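Local coordinates for malonyl CoA-acyl carrier protein transacylase (Burkholderia pseudomallei, PDB 3G87) that probably transfers the malonyl group from malonyl-CoA to the holo acyl carrier protein, at residues T143-T152 with P168-F179. Residues are numbered along the deposited sequence; the frame is centred on the assembly and turned at random.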
ATOM      1  N   THR A 143      20.831  10.499 -11.268  1.00 24.42           N
ATOM      2  CA  THR A 143      20.253  10.823 -12.544  1.00 23.38           C
ATOM      3  C   THR A 143      19.253  11.961 -12.407  1.00 22.42           C
ATOM      4  O   THR A 143      19.344  12.905 -13.149  1.00 21.83           O
ATOM      5  CB  THR A 143      19.610   9.622 -13.129  1.00 23.46           C
ATOM      6  OG1 THR A 143      20.650   8.691 -13.421  1.00 24.65           O
ATOM      7  CG2 THR A 143      18.842  10.009 -14.411  1.00 22.95           C
ATOM      8  N   LEU A 144      18.353  11.877 -11.429  1.00 21.18           N
ATOM      9  CA  LEU A 144      17.414  12.968 -11.145  1.00 21.36           C
ATOM     10  C   LEU A 144      18.149  14.272 -10.857  1.00 21.44           C
ATOM     11  O   LEU A 144      17.743  15.297 -11.398  1.00 22.11           O
ATOM     12  CB  LEU A 144      16.428  12.652  -9.974  1.00 20.23           C
ATOM     13  CG  LEU A 144      15.586  11.374 -10.098  1.00 19.55           C
ATOM     14  CD1 LEU A 144      14.960  11.031  -8.732  1.00 15.02           C
ATOM     15  CD2 LEU A 144      14.506  11.532 -11.194  1.00 16.36           C
ATOM     16  N   ASP A 145      19.191  14.282 -10.034  1.00 20.26           N
ATOM     17  CA  ASP A 145      19.966  15.492  -9.816  1.00 20.30           C
ATOM     18  C   ASP A 145      20.580  16.062 -11.072  1.00 20.27           C
ATOM     19  O   ASP A 145      20.484  17.213 -11.288  1.00 18.37           O
ATOM     20  CB  ASP A 145      21.111  15.342  -8.795  1.00 21.19           C
ATOM     21  CG  ASP A 145      20.673  14.930  -7.417  1.00 23.81           C
ATOM     22  OD1 ASP A 145      19.653  15.295  -6.932  1.00 24.72           O
ATOM     23  OD2 ASP A 145      21.400  14.220  -6.789  1.00 29.33           O
ATOM     24  N   GLU A 146      21.213  15.220 -11.874  1.00 20.00           N
ATOM     25  CA  GLU A 146      21.964  15.636 -13.034  1.00 20.72           C
ATOM     26  C   GLU A 146      21.137  16.332 -14.074  1.00 21.31           C
ATOM     27  O   GLU A 146      21.634  17.137 -14.792  1.00 21.55           O
ATOM     28  CB  GLU A 146      22.693  14.471 -13.697  1.00 20.26           C
ATOM     29  CG  GLU A 146      23.983  14.098 -13.090  1.00 21.77           C
ATOM     30  CD  GLU A 146      24.382  12.702 -13.356  1.00 23.10           C
ATOM     31  OE1 GLU A 146      23.717  12.037 -14.075  1.00 26.82           O
ATOM     32  OE2 GLU A 146      25.384  12.266 -12.876  1.00 25.43           O
ATOM     33  N   HIS A 147      19.867  15.999 -14.119  1.00 21.50           N
ATOM     34  CA  HIS A 147      18.950  16.553 -15.053  1.00 22.62           C
ATOM     35  C   HIS A 147      17.964  17.520 -14.457  1.00 23.68           C
ATOM     36  O   HIS A 147      16.963  17.725 -14.996  1.00 24.26           O
ATOM     37  CB  HIS A 147      18.248  15.429 -15.800  1.00 22.74           C
ATOM     38  CG  HIS A 147      19.182  14.523 -16.526  1.00 23.62           C
ATOM     39  ND1 HIS A 147      19.497  14.687 -17.844  1.00 23.05           N
ATOM     40  CD2 HIS A 147      19.912  13.484 -16.103  1.00 21.85           C
ATOM     41  CE1 HIS A 147      20.362  13.781 -18.210  1.00 21.86           C
ATOM     42  NE2 HIS A 147      20.633  13.039 -17.169  1.00 24.95           N
ATOM     43  N   GLY A 148      18.254  18.106 -13.325  1.00 25.36           N
ATOM     44  CA  GLY A 148      17.360  19.156 -12.749  1.00 26.50           C
ATOM     45  C   GLY A 148      15.924  18.739 -12.376  1.00 26.93           C
ATOM     46  O   GLY A 148      15.010  19.591 -12.272  1.00 26.47           O
ATOM     47  N   LEU A 149      15.718  17.468 -12.109  1.00 26.31           N
ATOM     48  CA  LEU A 149      14.474  17.004 -11.561  1.00 24.79           C
ATOM     49  C   LEU A 149      14.436  17.159 -10.039  1.00 24.54           C
ATOM     50  O   LEU A 149      14.503  16.217  -9.308  1.00 24.13           O
ATOM     51  CB  LEU A 149      14.219  15.591 -11.996  1.00 23.82           C
ATOM     52  CG  LEU A 149      14.370  15.382 -13.482  1.00 24.10           C
ATOM     53  CD1 LEU A 149      14.011  14.030 -13.897  1.00 23.42           C
ATOM     54  CD2 LEU A 149      13.615  16.370 -14.275  1.00 22.36           C
ATOM     55  N   VAL A 150      14.315  18.391  -9.615  1.00 24.32           N
ATOM     56  CA  VAL A 150      14.546  18.801  -8.252  1.00 24.44           C
ATOM     57  C   VAL A 150      13.462  18.425  -7.257  1.00 25.37           C
ATOM     58  O   VAL A 150      13.733  18.279  -6.119  1.00 26.31           O
ATOM     59  CB  VAL A 150      14.858  20.310  -8.158  1.00 24.81           C
ATOM     60  CG1 VAL A 150      16.056  20.607  -8.943  1.00 25.67           C
ATOM     61  CG2 VAL A 150      13.695  21.139  -8.627  1.00 21.93           C
ATOM     62  N   ASP A 151      12.250  18.255  -7.714  1.00 25.54           N
ATOM     63  CA  ASP A 151      11.143  17.966  -6.858  1.00 25.45           C
ATOM     64  C   ASP A 151      10.679  16.542  -6.979  1.00 24.44           C
ATOM     65  O   ASP A 151       9.638  16.211  -6.561  1.00 24.32           O
ATOM     66  CB  ASP A 151      10.021  18.922  -7.178  1.00 26.42           C
ATOM     67  CG  ASP A 151      10.313  20.311  -6.734  1.00 28.35           C
ATOM     68  OD1 ASP A 151      10.852  20.452  -5.678  1.00 31.90           O
ATOM     69  OD2 ASP A 151      10.000  21.260  -7.432  1.00 29.94           O
ATOM     70  N   THR A 152      11.514  15.711  -7.542  1.00 22.60           N
ATOM     71  CA  THR A 152      11.224  14.335  -7.755  1.00 21.88           C
ATOM     72  C   THR A 152      12.068  13.497  -6.833  1.00 21.40           C
ATOM     73  O   THR A 152      13.226  13.710  -6.756  1.00 21.45           O
ATOM     74  CB  THR A 152      11.470  13.957  -9.213  1.00 21.15           C
ATOM     75  OG1 THR A 152      10.645  14.738 -10.026  1.00 23.32           O
ATOM     76  CG2 THR A 152      11.165  12.539  -9.480  1.00 20.68           C
ATOM     77  N   PRO A 168       6.435  16.426  -9.692  1.00 24.29           N
ATOM     78  CA  PRO A 168       5.578  17.115 -10.652  1.00 24.60           C
ATOM     79  C   PRO A 168       5.483  16.384 -11.969  1.00 25.07           C
ATOM     80  O   PRO A 168       6.440  15.819 -12.413  1.00 25.62           O
ATOM     81  CB  PRO A 168       6.248  18.458 -10.825  1.00 24.54           C
ATOM     82  CG  PRO A 168       7.121  18.578  -9.752  1.00 25.33           C
ATOM     83  CD  PRO A 168       7.574  17.252  -9.340  1.00 24.34           C
ATOM     84  N   ALA A 169       4.313  16.388 -12.544  1.00 24.41           N
ATOM     85  CA  ALA A 169       4.003  15.674 -13.771  1.00 24.73           C
ATOM     86  C   ALA A 169       5.032  15.840 -14.887  1.00 25.05           C
ATOM     87  O   ALA A 169       5.439  14.866 -15.530  1.00 25.74           O
ATOM     88  CB  ALA A 169       2.585  16.088 -14.260  1.00 24.06           C
ATOM     89  N   HIS A 170       5.464  17.072 -15.124  1.00 26.25           N
ATOM     90  CA  HIS A 170       6.432  17.333 -16.199  1.00 26.29           C
ATOM     91  C   HIS A 170       7.810  16.709 -15.942  1.00 25.54           C
ATOM     92  O   HIS A 170       8.452  16.209 -16.888  1.00 25.70           O
ATOM     93  CB  HIS A 170       6.488  18.829 -16.502  1.00 27.24           C
ATOM     94  CG  HIS A 170       7.128  19.654 -15.428  1.00 29.86           C
ATOM     95  ND1 HIS A 170       8.476  19.966 -15.436  1.00 33.21           N
ATOM     96  CD2 HIS A 170       6.599  20.281 -14.345  1.00 32.49           C
ATOM     97  CE1 HIS A 170       8.756  20.718 -14.381  1.00 33.81           C
ATOM     98  NE2 HIS A 170       7.636  20.919 -13.699  1.00 31.46           N
ATOM     99  N   GLU A 171       8.205  16.641 -14.668  1.00 25.21           N
ATOM    100  CA  GLU A 171       9.480  16.046 -14.254  1.00 24.37           C
ATOM    101  C   GLU A 171       9.371  14.588 -14.431  1.00 24.40           C
ATOM    102  O   GLU A 171      10.250  13.932 -15.034  1.00 25.53           O
ATOM    103  CB  GLU A 171       9.823  16.388 -12.818  1.00 24.89           C
ATOM    104  CG  GLU A 171      10.260  17.855 -12.655  1.00 25.73           C
ATOM    105  CD  GLU A 171      10.964  18.197 -11.318  1.00 28.54           C
ATOM    106  OE1 GLU A 171      11.158  17.322 -10.436  1.00 28.74           O
ATOM    107  OE2 GLU A 171      11.333  19.386 -11.141  1.00 27.90           O
ATOM    108  N   ILE A 172       8.260  14.039 -13.970  1.00 23.84           N
ATOM    109  CA  ILE A 172       8.076  12.620 -14.166  1.00 23.09           C
ATOM    110  C   ILE A 172       8.092  12.332 -15.688  1.00 23.91           C
ATOM    111  O   ILE A 172       8.661  11.322 -16.122  1.00 23.08           O
ATOM    112  CB  ILE A 172       6.804  12.087 -13.477  1.00 22.60           C
ATOM    113  CG1 ILE A 172       6.971  12.069 -11.926  1.00 22.05           C
ATOM    114  CG2 ILE A 172       6.446  10.742 -14.038  1.00 21.43           C
ATOM    115  CD1 ILE A 172       7.904  10.957 -11.304  1.00 12.66           C
ATOM    116  N   ALA A 173       7.490  13.193 -16.484  1.00 24.03           N
ATOM    117  CA  ALA A 173       7.445  13.083 -17.918  1.00 24.50           C
ATOM    118  C   ALA A 173       8.844  13.117 -18.545  1.00 24.89           C
ATOM    119  O   ALA A 173       9.212  12.265 -19.288  1.00 23.90           O
ATOM    120  CB  ALA A 173       6.598  14.180 -18.456  1.00 23.25           C
ATOM    121  N   ARG A 174       9.649  14.100 -18.160  1.00 25.96           N
ATOM    122  CA  ARG A 174      11.040  14.153 -18.594  1.00 26.91           C
ATOM    123  C   ARG A 174      11.923  13.022 -18.154  1.00 26.59           C
ATOM    124  O   ARG A 174      12.859  12.762 -18.801  1.00 26.69           O
ATOM    125  CB  ARG A 174      11.688  15.475 -18.271  1.00 26.93           C
ATOM    126  CG  ARG A 174      10.738  16.538 -18.274  1.00 29.80           C
ATOM    127  CD  ARG A 174      11.174  17.792 -18.872  1.00 33.93           C
ATOM    128  NE  ARG A 174      10.207  18.795 -18.474  1.00 40.49           N
ATOM    129  CZ  ARG A 174       9.891  19.916 -19.109  1.00 41.03           C
ATOM    130  NH1 ARG A 174      10.443  20.268 -20.244  1.00 39.09           N
ATOM    131  NH2 ARG A 174       8.975  20.678 -18.555  1.00 39.70           N
ATOM    132  N   ALA A 175      11.600  12.359 -17.063  1.00 26.17           N
ATOM    133  CA  ALA A 175      12.345  11.219 -16.591  1.00 25.45           C
ATOM    134  C   ALA A 175      12.317  10.057 -17.526  1.00 25.29           C
ATOM    135  O   ALA A 175      13.259   9.322 -17.558  1.00 25.25           O
ATOM    136  CB  ALA A 175      11.871  10.787 -15.253  1.00 24.15           C
ATOM    137  N   GLU A 176      11.241   9.902 -18.276  1.00 25.37           N
ATOM    138  CA  GLU A 176      11.115   8.786 -19.188  1.00 26.93           C
ATOM    139  C   GLU A 176      12.334   8.551 -20.012  1.00 27.30           C
ATOM    140  O   GLU A 176      12.828   7.482 -20.086  1.00 27.80           O
ATOM    141  CB  GLU A 176       9.909   8.889 -20.121  1.00 27.39           C
ATOM    142  CG  GLU A 176       9.957   7.853 -21.218  1.00 29.47           C
ATOM    143  CD  GLU A 176       8.621   7.461 -21.815  1.00 35.46           C
ATOM    144  OE1 GLU A 176       8.255   6.298 -21.784  1.00 33.75           O
ATOM    145  OE2 GLU A 176       7.965   8.299 -22.376  1.00 35.42           O
ATOM    146  N   ALA A 177      12.788   9.594 -20.639  1.00 27.70           N
ATOM    147  CA  ALA A 177      13.959   9.558 -21.428  1.00 28.53           C
ATOM    148  C   ALA A 177      15.203   9.182 -20.650  1.00 28.96           C
ATOM    149  O   ALA A 177      16.150   8.771 -21.243  1.00 28.81           O
ATOM    150  CB  ALA A 177      14.137  10.862 -22.087  1.00 28.74           C
ATOM    151  N   LEU A 178      15.202   9.324 -19.334  1.00 28.34           N
ATOM    152  CA  LEU A 178      16.416   9.087 -18.582  1.00 29.66           C
ATOM    153  C   LEU A 178      16.569   7.703 -18.072  1.00 30.57           C
ATOM    154  O   LEU A 178      17.605   7.337 -17.660  1.00 30.58           O
ATOM    155  CB  LEU A 178      16.569  10.052 -17.429  1.00 29.08           C
ATOM    156  CG  LEU A 178      16.336  11.506 -17.719  1.00 28.67           C
ATOM    157  CD1 LEU A 178      16.201  12.284 -16.511  1.00 25.29           C
ATOM    158  CD2 LEU A 178      17.387  12.012 -18.563  1.00 27.93           C
ATOM    159  N   PHE A 179      15.489   6.957 -18.092  1.00 32.79           N
ATOM    160  CA  PHE A 179      15.461   5.623 -17.588  1.00 35.17           C
ATOM    161  C   PHE A 179      15.052   4.611 -18.649  1.00 37.71           C
ATOM    162  O   PHE A 179      14.353   3.672 -18.362  1.00 38.43           O
ATOM    163  CB  PHE A 179      14.565   5.518 -16.349  1.00 34.39           C
ATOM    164  CG  PHE A 179      15.003   6.385 -15.212  1.00 32.77           C
ATOM    165  CD1 PHE A 179      16.108   6.095 -14.488  1.00 29.10           C
ATOM    166  CD2 PHE A 179      14.316   7.533 -14.916  1.00 30.03           C
ATOM    167  CE1 PHE A 179      16.491   6.915 -13.527  1.00 28.94           C
ATOM    168  CE2 PHE A 179      14.694   8.332 -13.939  1.00 27.61           C
ATOM    169  CZ  PHE A 179      15.763   8.027 -13.234  1.00 29.55           C
TER
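One face of the H147 imidazole carries L178 CD2, a CH-pi contact with the methyl 3.5 Å from the ring centroid and 10° off the ring normal, while T143 O lies in plane at the ring edge. The F179 ring has L178 CB over one face, offset toward the rim; at its edge stand A175 CB and, from across the contact, L144 CD2. With T143 OG1 beside the backbone N (chi1 -66°), its methyl CG2 is directed to F179, 3.8 Å from CZ, and lies equally close to L178 CB. L149 CD1 and L178 CD1 meet tip to tip at 3.8 Å. The contact packs together the two helices of the ferredoxin-like small subdomain, 137-146 and 169-175, which the hairpin of strands 153-159 and 162-168 connects. A Schellman motif with G148 as C-prime residue ends the first helix, and a type I turn from L149 to T152 follows. The extended E171 chain passes alongside L149 to this turn. There OE1 accepts two bonds: its syn lone pair takes D151 N at 3.1 Å, with an N-H...O angle of 143°, and its anti lone pair takes T152 OG1 at 2.7 Å. Together they should fix the carboxylate's rotation. D151 OD2 lies 4.4 Å from E171 OE2, a proximity probably eased by the salt bridge from D151 OD1 to K198. P168 CD packs 3.7 Å from D151 CB.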